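Local coordinates for glycosylation Associate Protein 2 (Streptococcus agalactiae serotype V, PDB 6OYC), which is an accessory Sec component of the Gap123 complex, probably acting in the glycosylation and secretion of a bacterial adhesin, at residues G125-Q130 with R259-G264; K294-V299 with N512-K517; G392-N397 with F453-M458. All coordinates share one frame; numbering follows the deposited sequence.

Contact 1 of 3, residues G125-Q130 with R259-G264; sequences GLFIGQ and RRNGRG
Arg263 lays its guanidinium flat over one face of the Phe127 ring, the two planes only 15° apart and their centres separated by 3.9 Å. Arg263 CZ sits close to the ring normal, so the stack is also a cation-pi contact. NH1 lies over the ring centre, whereas NH2 is nearer the rim, 3.5 Å from Phe127 CE2. A first torsion of 56° sets Phe127 CG between its own backbone N and carbonyl carbon, and the arginine that covers the ring also grips this residue's carbonyl. Phe127 O accepts from both terminal nitrogens, at 2.7 Å from Arg263 NH1 and 3.0 Å from Arg263 NH2. The NH1 bond arrives in the carbonyl plane on a lone pair; the NH2 donor is tilted from that plane. Arg263 NH1 also donates to Gly125 O at 2.9 Å, from above the carbonyl plane. These acceptors lie near the guanidinium plane, while the ring takes one face. At the ring edge Gly262 O stands 3.2 Å from Phe127 CE1, and Asn261 CB touches Phe127 CZ obliquely. Arg263 NE is taken up by Phe269 O, while Phe184 meets the Phe127 ring. Arg263, just past strand 251-262 of the antiparallel sheet, thus joins that strand's exit to the loop leading from helix 115-125 into strand 132-135.

Contact 2 of 3, residues K294-V299 with N512-K517; sequences KPPLTV and NDFGRK
A cis peptide bond joins Pro295 to Pro296, and both prolines meet Phe514 and Arg516. Pro296 lies over the face of the Phe514 ring: its CB is 3.7 Å from the ring centroid and 14° off the normal, a CH-pi contact displaced toward the CE1 and CZ side. CG of the same proline spreads over the CD2 and CE2 side, and CD reaches CG of the phenylalanine, so the pyrrolidine spans the aromatic face. Pro295 adds an oblique touch, its CB 3.9 Å from Phe514 CD1.

Beside this apolar patch Arg516 runs past Pro296 in the opposite direction, its chain extended from CG to NE, and turns its guanidinium edge to two successive carbonyls. Arg516 NE donates to Pro295 O at 2.7 Å, a fairly straight bond with an N-H...O angle of 162°. Arg516 NH2 bonds Lys294 O at 2.8 Å but comes from well above that carbonyl plane, and it makes a further, weak bond to Pro295 O. The same NH2 forms a salt bridge with Asp292, and NH1 reaches Lys320 O weakly.

Phe514 lies in the C-terminal part of the chain around helix 495-514, and Gly515, with positive phi, leads on to Arg516, which meets the same prolines; His387 meets the Phe514 ring edge-to-face. Proline nitrogens carry no hydrogen to donate, and here the arginine serves the carbonyl oxygens at the entry to strand 297-301. Asp292 would be expected to offset the charge of Arg516, and to ease the nearness of the like-charged Lys294 NZ, 6.1 Å from Arg516 NH2.

Contact 3 of 3, residues G392-N397 with F453-M458; sequences GKPIFN and FALAYM
Gly392 and Ala456 pair as parallel neighbours in the sheet of an alpha/beta-hydrolase-like domain, where strands 388-392 and 452-458 run side by side. The backbone interactions centre on one acceptor. Ala456 O receives the amide N of Lys393 at 2.8 Å, with an N-H...O angle of 157° and the donor tilted from the carbonyl plane. Ala456 O also faces Gly392 CA in a CA-H...O contact of 3.3 Å. Strand 388-392 ends after this bridge: Lys393 takes positive phi, and the chain leaves the sheet toward helix 398-403.

Apolar contacts follow at the departure point. Pro394 turns its ring back to the neighbouring strand, CG meeting Leu455 CD2 at 4.2 Å and CD meeting Tyr457 CB at 3.9 Å. Leu455 and Tyr457 therefore touch different atoms of one pyrrolidine. The tyrosine has CG between its backbone N and carbonyl carbon, chi1 60°, and its ring goes on to meet that of Phe468, on helix 467-473, which also covers Leu455.

Polar chemistry lies at the end of Lys393, whose NZ is hydrogen-bonded to His491 O; the side chain also touches Ser371. Ser371, His491 and Asp461 resemble a Ser-His-Asp triad, with the serine on what looks like a GxSxG nucleophile elbow, so the lysine would lie beside a possible active site, although catalysis is not established here. Along the way the extended lysine chain lies beside the bent side chain of Met458 and points the same way, and Lys393 CE lies 4.1 Å from Met458 SD.

How the contacts relate
From the N terminus, contact 1 comes first and closes completely before the others open: it spans 128 residues that are rich in strand and contain no helix, returning the end of strand 251-262 to the loop after helix 115-125. Contact 2 then opens at 294-299 and closes near the C terminus at 512-517, bringing the chain around the C-terminal end of helix 495-514 to the entry of strand 297-301. Contact 3 is nested inside that loop, pairing strands 388-392 and 452-458 of the same eight-stranded mixed sheet. None of the three touch; the nearest atoms of contacts 2 and 3 are about 9 Å apart, whereas those of contacts 1 and 2 are about 14 Å apart.

Contact 1 of 3, residues G125-Q130 with R259-G264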
loop_
_atom_site.group_PDB
_atom_site.type_symbol
_atom_site.label_atom_id
_atom_site.label_comp_id
_atom_site.label_asym_id
_atom_site.label_seq_id
_atom_site.Cartn_x
_atom_site.Cartn_y
_atom_site.Cartn_z
ATOM N N GLY B 125 -8.579 14.531 2.382
ATOM C CA GLY B 125 -8.101 13.337 1.710
ATOM C C GLY B 125 -7.173 13.558 0.534
ATOM O O GLY B 125 -6.786 12.586 -0.117
ATOM N N LEU B 126 -6.789 14.809 0.257
ATOM C CA LEU B 126 -6.019 15.142 -0.941
ATOM C C LEU B 126 -4.585 15.546 -0.611
ATOM O O LEU B 126 -3.906 16.158 -1.437
ATOM C CB LEU B 126 -6.727 16.246 -1.733
ATOM C CG LEU B 126 -8.060 15.867 -2.418
ATOM C CD1 LEU B 126 -8.774 17.052 -3.098
ATOM C CD2 LEU B 126 -7.830 14.748 -3.427
ATOM N N PHE B 127 -4.112 15.222 0.587
ATOM C CA PHE B 127 -2.752 15.572 0.971
ATOM C C PHE B 127 -1.738 14.785 0.141
ATOM O O PHE B 127 -2.020 13.692 -0.367
ATOM C CB PHE B 127 -2.526 15.315 2.479
ATOM C CG PHE B 127 -2.822 13.882 2.914
ATOM C CD1 PHE B 127 -4.109 13.504 3.293
ATOM C CD2 PHE B 127 -1.816 12.914 2.920
ATOM C CE1 PHE B 127 -4.388 12.190 3.681
ATOM C CE2 PHE B 127 -2.084 11.589 3.294
ATOM C CZ PHE B 127 -3.376 11.230 3.675
ATOM N N ILE B 128 -0.547 15.344 0.025
ATOM C CA ILE B 128 0.563 14.668 -0.632
ATOM C C ILE B 128 1.314 13.833 0.400
ATOM O O ILE B 128 1.439 14.204 1.566
ATOM C CB ILE B 128 1.488 15.696 -1.316
ATOM C CG1 ILE B 128 1.868 16.769 -0.300
ATOM C CG2 ILE B 128 0.788 16.332 -2.511
ATOM C CD1 ILE B 128 2.922 17.722 -0.764
ATOM N N GLY B 129 1.839 12.699 -0.031
ATOM C CA GLY B 129 2.569 11.823 0.861
ATOM C C GLY B 129 1.725 10.649 1.332
ATOM O O GLY B 129 0.518 10.552 1.081
ATOM N N GLN B 130 2.397 9.733 2.015
ATOM C CA GLN B 130 1.761 8.571 2.615
ATOM C C GLN B 130 2.433 8.323 3.954
ATOM O O GLN B 130 3.609 8.653 4.125
ATOM C CB GLN B 130 1.906 7.335 1.715
ATOM C CG GLN B 130 3.338 7.163 1.204
ATOM C CD GLN B 130 3.560 5.933 0.322
ATOM O OE1 GLN B 130 2.782 4.969 0.346
ATOM N NE2 GLN B 130 4.640 5.961 -0.457
ATOM N N ARG B 259 -1.894 2.258 12.314
ATOM C CA ARG B 259 -2.450 3.601 12.197
ATOM C C ARG B 259 -1.876 4.278 10.961
ATOM O O ARG B 259 -0.674 4.186 10.700
ATOM C CB ARG B 259 -2.173 4.427 13.458
ATOM C CG ARG B 259 -0.701 4.737 13.725
ATOM C CD ARG B 259 -0.439 6.159 13.317
ATOM N NE ARG B 259 0.847 6.629 13.794
ATOM C CZ ARG B 259 1.427 7.750 13.380
ATOM N NH1 ARG B 259 0.827 8.519 12.473
ATOM N NH2 ARG B 259 2.598 8.105 13.874
ATOM N N ARG B 260 -2.737 4.950 10.191
ATOM C CA ARG B 260 -2.379 5.453 8.866
ATOM C C ARG B 260 -2.955 6.843 8.638
ATOM O O ARG B 260 -4.034 7.182 9.143
ATOM C CB ARG B 260 -2.882 4.505 7.749
ATOM C CG ARG B 260 -2.211 3.139 7.769
ATOM C CD ARG B 260 -2.952 2.069 6.950
ATOM N NE ARG B 260 -2.354 0.755 7.189
ATOM C CZ ARG B 260 -3.038 -0.381 7.205
ATOM N NH1 ARG B 260 -4.345 -0.368 6.974
ATOM N NH2 ARG B 260 -2.414 -1.529 7.430
ATOM N N ASN B 261 -2.230 7.650 7.859
ATOM C CA ASN B 261 -2.834 8.850 7.285
ATOM C C ASN B 261 -3.873 8.401 6.259
ATOM O O ASN B 261 -3.532 7.729 5.278
ATOM C CB ASN B 261 -1.787 9.744 6.627
ATOM C CG ASN B 261 -0.756 10.318 7.613
ATOM O OD1 ASN B 261 -0.798 10.072 8.832
ATOM N ND2 ASN B 261 0.190 11.080 7.073
ATOM N N GLY B 262 -5.138 8.746 6.497
ATOM C CA GLY B 262 -6.235 8.233 5.699
ATOM C C GLY B 262 -6.882 9.279 4.810
ATOM O O GLY B 262 -6.781 10.486 5.052
ATOM N N ARG B 263 -7.575 8.820 3.778
ATOM C CA ARG B 263 -8.179 9.714 2.802
ATOM C C ARG B 263 -9.696 9.591 2.765
ATOM O O ARG B 263 -10.333 10.159 1.872
ATOM C CB ARG B 263 -7.566 9.449 1.422
ATOM C CG ARG B 263 -6.046 9.656 1.421
ATOM C CD ARG B 263 -5.442 9.426 0.041
ATOM N NE ARG B 263 -3.990 9.571 0.070
ATOM C CZ ARG B 263 -3.339 10.715 -0.134
ATOM N NH1 ARG B 263 -4.004 11.847 -0.395
ATOM N NH2 ARG B 263 -2.015 10.720 -0.068
ATOM N N GLY B 264 -10.288 8.864 3.713
ATOM C CA GLY B 264 -11.728 8.799 3.802
ATOM C C GLY B 264 -12.415 8.173 2.616
ATOM O O GLY B 264 -13.603 8.424 2.404
#

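Contact 2 of 3, residues K294-V299 with N512-K517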
loop_
_atom_site.group_PDB
_atom_site.type_symbol
_atom_site.label_atom_id
_atom_site.label_comp_id
_atom_site.label_asym_id
_atom_site.label_seq_id
_atom_site.Cartn_x
_atom_site.Cartn_y
_atom_site.Cartn_z
ATOM N N LYS B 294 0.117 1.775 -22.875
ATOM C CA LYS B 294 0.894 1.006 -23.794
ATOM C C LYS B 294 1.824 0.101 -23.018
ATOM O O LYS B 294 2.259 0.431 -21.972
ATOM C CB LYS B 294 1.644 1.940 -24.714
ATOM C CG LYS B 294 0.715 2.887 -25.413
ATOM C CD LYS B 294 1.368 3.562 -26.577
ATOM C CE LYS B 294 0.828 4.946 -26.775
ATOM N NZ LYS B 294 1.910 5.926 -26.523
ATOM N N PRO B 295 2.140 -1.051 -23.572
ATOM C CA PRO B 295 3.000 -2.041 -22.935
ATOM C C PRO B 295 4.393 -1.589 -22.679
ATOM O O PRO B 295 4.894 -0.770 -23.366
ATOM C CB PRO B 295 3.036 -3.145 -23.949
ATOM C CG PRO B 295 1.775 -3.010 -24.689
ATOM C CD PRO B 295 1.570 -1.553 -24.815
ATOM N N PRO B 296 5.010 -2.135 -21.662
ATOM C CA PRO B 296 4.398 -3.158 -20.840
ATOM C C PRO B 296 3.932 -2.639 -19.494
ATOM O O PRO B 296 4.163 -1.504 -19.189
ATOM C CB PRO B 296 5.558 -4.074 -20.614
ATOM C CG PRO B 296 6.676 -3.156 -20.466
ATOM C CD PRO B 296 6.407 -1.962 -21.301
ATOM N N LEU B 297 3.273 -3.480 -18.714
ATOM C CA LEU B 297 2.874 -3.111 -17.365
ATOM C C LEU B 297 4.015 -3.545 -16.438
ATOM O O LEU B 297 4.403 -4.684 -16.430
ATOM C CB LEU B 297 1.555 -3.733 -16.970
ATOM C CG LEU B 297 1.193 -3.836 -15.502
ATOM C CD1 LEU B 297 1.079 -2.477 -14.891
ATOM C CD2 LEU B 297 -0.070 -4.597 -15.281
ATOM N N THR B 298 4.525 -2.621 -15.656
ATOM C CA THR B 298 5.668 -2.898 -14.791
ATOM C C THR B 298 5.260 -2.904 -13.318
ATOM O O THR B 298 4.788 -1.889 -12.796
ATOM C CB THR B 298 6.761 -1.867 -15.030
ATOM O OG1 THR B 298 6.218 -0.559 -14.795
ATOM C CG2 THR B 298 7.267 -1.971 -16.464
ATOM N N VAL B 299 5.501 -4.021 -12.637
ATOM C CA VAL B 299 5.089 -4.220 -11.249
ATOM C C VAL B 299 6.322 -4.190 -10.353
ATOM O O VAL B 299 7.287 -4.932 -10.583
ATOM C CB VAL B 299 4.326 -5.547 -11.084
ATOM C CG1 VAL B 299 3.935 -5.785 -9.627
ATOM C CG2 VAL B 299 3.103 -5.584 -11.992
ATOM N N ASN B 512 14.538 -2.491 -25.861
ATOM C CA ASN B 512 14.746 -3.677 -26.684
ATOM C C ASN B 512 13.435 -4.369 -27.033
ATOM O O ASN B 512 13.258 -4.838 -28.164
ATOM C CB ASN B 512 15.671 -4.658 -25.960
ATOM C CG ASN B 512 17.102 -4.181 -25.897
ATOM O OD1 ASN B 512 17.493 -3.243 -26.594
ATOM N ND2 ASN B 512 17.895 -4.823 -25.056
ATOM N N ASP B 513 12.512 -4.471 -26.074
ATOM C CA ASP B 513 11.376 -5.373 -26.215
ATOM C C ASP B 513 10.038 -4.673 -26.390
ATOM O O ASP B 513 9.048 -5.349 -26.687
ATOM C CB ASP B 513 11.279 -6.321 -25.004
ATOM C CG ASP B 513 12.602 -7.024 -24.680
ATOM O OD1 ASP B 513 13.559 -6.900 -25.465
ATOM O OD2 ASP B 513 12.690 -7.697 -23.628
ATOM N N PHE B 514 9.968 -3.349 -26.218
ATOM C CA PHE B 514 8.687 -2.659 -26.318
ATOM C C PHE B 514 8.801 -1.331 -27.057
ATOM O O PHE B 514 7.807 -0.594 -27.141
ATOM C CB PHE B 514 8.082 -2.467 -24.909
ATOM C CG PHE B 514 7.829 -3.774 -24.196
ATOM C CD1 PHE B 514 6.668 -4.493 -24.434
ATOM C CD2 PHE B 514 8.780 -4.311 -23.347
ATOM C CE1 PHE B 514 6.448 -5.703 -23.813
ATOM C CE2 PHE B 514 8.568 -5.527 -22.724
ATOM C CZ PHE B 514 7.410 -6.223 -22.953
ATOM N N GLY B 515 9.968 -1.017 -27.609
ATOM C CA GLY B 515 10.115 0.145 -28.451
ATOM C C GLY B 515 10.241 1.445 -27.709
ATOM O O GLY B 515 10.166 2.511 -28.329
ATOM N N ARG B 516 10.443 1.396 -26.406
ATOM C CA ARG B 516 10.421 2.599 -25.593
ATOM C C ARG B 516 11.812 3.223 -25.627
ATOM O O ARG B 516 12.762 2.696 -25.039
ATOM C CB ARG B 516 9.930 2.266 -24.188
ATOM C CG ARG B 516 8.437 1.902 -24.193
ATOM C CD ARG B 516 7.952 1.319 -22.867
ATOM N NE ARG B 516 6.487 1.274 -22.776
ATOM C CZ ARG B 516 5.722 2.330 -22.502
ATOM N NH1 ARG B 516 6.276 3.520 -22.301
ATOM N NH2 ARG B 516 4.402 2.199 -22.433
ATOM N N LYS B 517 11.926 4.332 -26.347
ATOM C CA LYS B 517 13.210 4.987 -26.552
ATOM C C LYS B 517 13.632 5.729 -25.290
ATOM O O LYS B 517 12.839 6.458 -24.689
ATOM C CB LYS B 517 13.108 5.940 -27.749
ATOM C CG LYS B 517 13.888 7.248 -27.641
ATOM C CD LYS B 517 13.822 8.059 -28.945
ATOM C CE LYS B 517 14.656 7.424 -30.061
ATOM N NZ LYS B 517 14.491 8.124 -31.374
#

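Contact 3 of 3, residues G392-N397 with F453-M458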
loop_
_atom_site.group_PDB
_atom_site.type_symbol
_atom_site.label_atom_id
_atom_site.label_comp_id
_atom_site.label_asym_id
_atom_site.label_seq_id
_atom_site.Cartn_x
_atom_site.Cartn_y
_atom_site.Cartn_z
ATOM N N GLY B 392 17.007 -7.906 -7.753
ATOM C CA GLY B 392 18.323 -7.684 -7.181
ATOM C C GLY B 392 18.406 -8.038 -5.706
ATOM O O GLY B 392 17.540 -7.653 -4.916
ATOM N N LYS B 393 19.467 -8.748 -5.329
ATOM C CA LYS B 393 19.741 -9.284 -4.002
ATOM C C LYS B 393 18.630 -10.250 -3.609
ATOM O O LYS B 393 17.918 -10.019 -2.623
ATOM C CB LYS B 393 19.901 -8.155 -2.984
ATOM C CG LYS B 393 20.856 -7.063 -3.459
ATOM C CD LYS B 393 21.117 -6.014 -2.393
ATOM C CE LYS B 393 22.363 -5.202 -2.706
ATOM N NZ LYS B 393 22.601 -4.109 -1.719
ATOM N N PRO B 394 18.478 -11.355 -4.343
ATOM C CA PRO B 394 17.304 -12.210 -4.151
ATOM C C PRO B 394 17.312 -12.896 -2.798
ATOM O O PRO B 394 18.363 -13.250 -2.261
ATOM C CB PRO B 394 17.426 -13.236 -5.286
ATOM C CG PRO B 394 18.910 -13.320 -5.545
ATOM C CD PRO B 394 19.427 -11.923 -5.323
ATOM N N ILE B 395 16.115 -13.066 -2.243
ATOM C CA ILE B 395 15.892 -13.872 -1.054
ATOM C C ILE B 395 14.804 -14.878 -1.396
ATOM O O ILE B 395 13.656 -14.488 -1.645
ATOM C CB ILE B 395 15.489 -13.030 0.162
ATOM C CG1 ILE B 395 16.479 -11.887 0.375
ATOM C CG2 ILE B 395 15.418 -13.915 1.400
ATOM C CD1 ILE B 395 16.060 -10.908 1.432
ATOM N N PHE B 396 15.161 -16.165 -1.435
ATOM C CA PHE B 396 14.212 -17.227 -1.750
ATOM C C PHE B 396 14.095 -18.275 -0.661
ATOM O O PHE B 396 13.081 -18.983 -0.614
ATOM C CB PHE B 396 14.589 -17.973 -3.048
ATOM C CG PHE B 396 14.766 -17.095 -4.268
ATOM C CD1 PHE B 396 14.025 -15.937 -4.441
ATOM C CD2 PHE B 396 15.670 -17.463 -5.265
ATOM C CE1 PHE B 396 14.197 -15.142 -5.583
ATOM C CE2 PHE B 396 15.846 -16.684 -6.403
ATOM C CZ PHE B 396 15.110 -15.519 -6.561
ATOM N N ASN B 397 15.099 -18.414 0.191
ATOM C CA ASN B 397 15.141 -19.478 1.183
ATOM C C ASN B 397 14.913 -18.837 2.549
ATOM O O ASN B 397 15.859 -18.517 3.275
ATOM C CB ASN B 397 16.462 -20.239 1.091
ATOM C CG ASN B 397 16.717 -20.791 -0.310
ATOM O OD1 ASN B 397 16.049 -21.732 -0.754
ATOM N ND2 ASN B 397 17.670 -20.196 -1.016
ATOM N N PHE B 453 15.058 -13.659 -16.800
ATOM C CA PHE B 453 15.425 -13.140 -15.482
ATOM C C PHE B 453 16.637 -12.221 -15.585
ATOM O O PHE B 453 17.700 -12.640 -16.052
ATOM C CB PHE B 453 15.729 -14.267 -14.492
ATOM C CG PHE B 453 14.526 -15.063 -14.086
ATOM C CD1 PHE B 453 14.077 -16.110 -14.873
ATOM C CD2 PHE B 453 13.848 -14.775 -12.913
ATOM C CE1 PHE B 453 12.968 -16.856 -14.500
ATOM C CE2 PHE B 453 12.736 -15.517 -12.535
ATOM C CZ PHE B 453 12.297 -16.556 -13.326
ATOM N N ALA B 454 16.476 -10.982 -15.136
ATOM C CA ALA B 454 17.592 -10.080 -14.903
ATOM C C ALA B 454 17.880 -10.105 -13.413
ATOM O O ALA B 454 17.035 -9.703 -12.609
ATOM C CB ALA B 454 17.275 -8.661 -15.364
ATOM N N LEU B 455 19.059 -10.579 -13.043
ATOM C CA LEU B 455 19.336 -10.906 -11.656
ATOM C C LEU B 455 20.660 -10.286 -11.245
ATOM O O LEU B 455 21.694 -10.559 -11.861
ATOM C CB LEU B 455 19.354 -12.418 -11.473
ATOM C CG LEU B 455 19.194 -12.972 -10.075
ATOM C CD1 LEU B 455 18.542 -14.337 -10.199
ATOM C CD2 LEU B 455 20.550 -13.075 -9.405
ATOM N N ALA B 456 20.628 -9.449 -10.218
ATOM C CA ALA B 456 21.834 -9.000 -9.543
ATOM C C ALA B 456 21.887 -9.644 -8.167
ATOM O O ALA B 456 20.863 -9.749 -7.486
ATOM C CB ALA B 456 21.872 -7.477 -9.422
ATOM N N TYR B 457 23.073 -10.094 -7.763
ATOM C CA TYR B 457 23.224 -10.797 -6.500
ATOM C C TYR B 457 24.563 -10.444 -5.883
ATOM O O TYR B 457 25.501 -10.035 -6.570
ATOM C CB TYR B 457 23.114 -12.321 -6.669
ATOM C CG TYR B 457 24.154 -12.896 -7.602
ATOM C CD1 TYR B 457 23.992 -12.820 -8.981
ATOM C CD2 TYR B 457 25.308 -13.496 -7.107
ATOM C CE1 TYR B 457 24.938 -13.329 -9.844
ATOM C CE2 TYR B 457 26.267 -14.016 -7.963
ATOM C CZ TYR B 457 26.072 -13.931 -9.332
ATOM O OH TYR B 457 27.005 -14.435 -10.205
ATOM N N MET B 458 24.632 -10.597 -4.565
ATOM C CA MET B 458 25.877 -10.464 -3.829
ATOM C C MET B 458 26.543 -11.830 -3.755
ATOM O O MET B 458 25.888 -12.829 -3.437
ATOM C CB MET B 458 25.621 -9.915 -2.428
ATOM C CG MET B 458 24.921 -8.575 -2.410
ATOM S SD MET B 458 25.661 -7.398 -3.556
ATOM C CE MET B 458 27.115 -6.872 -2.651
#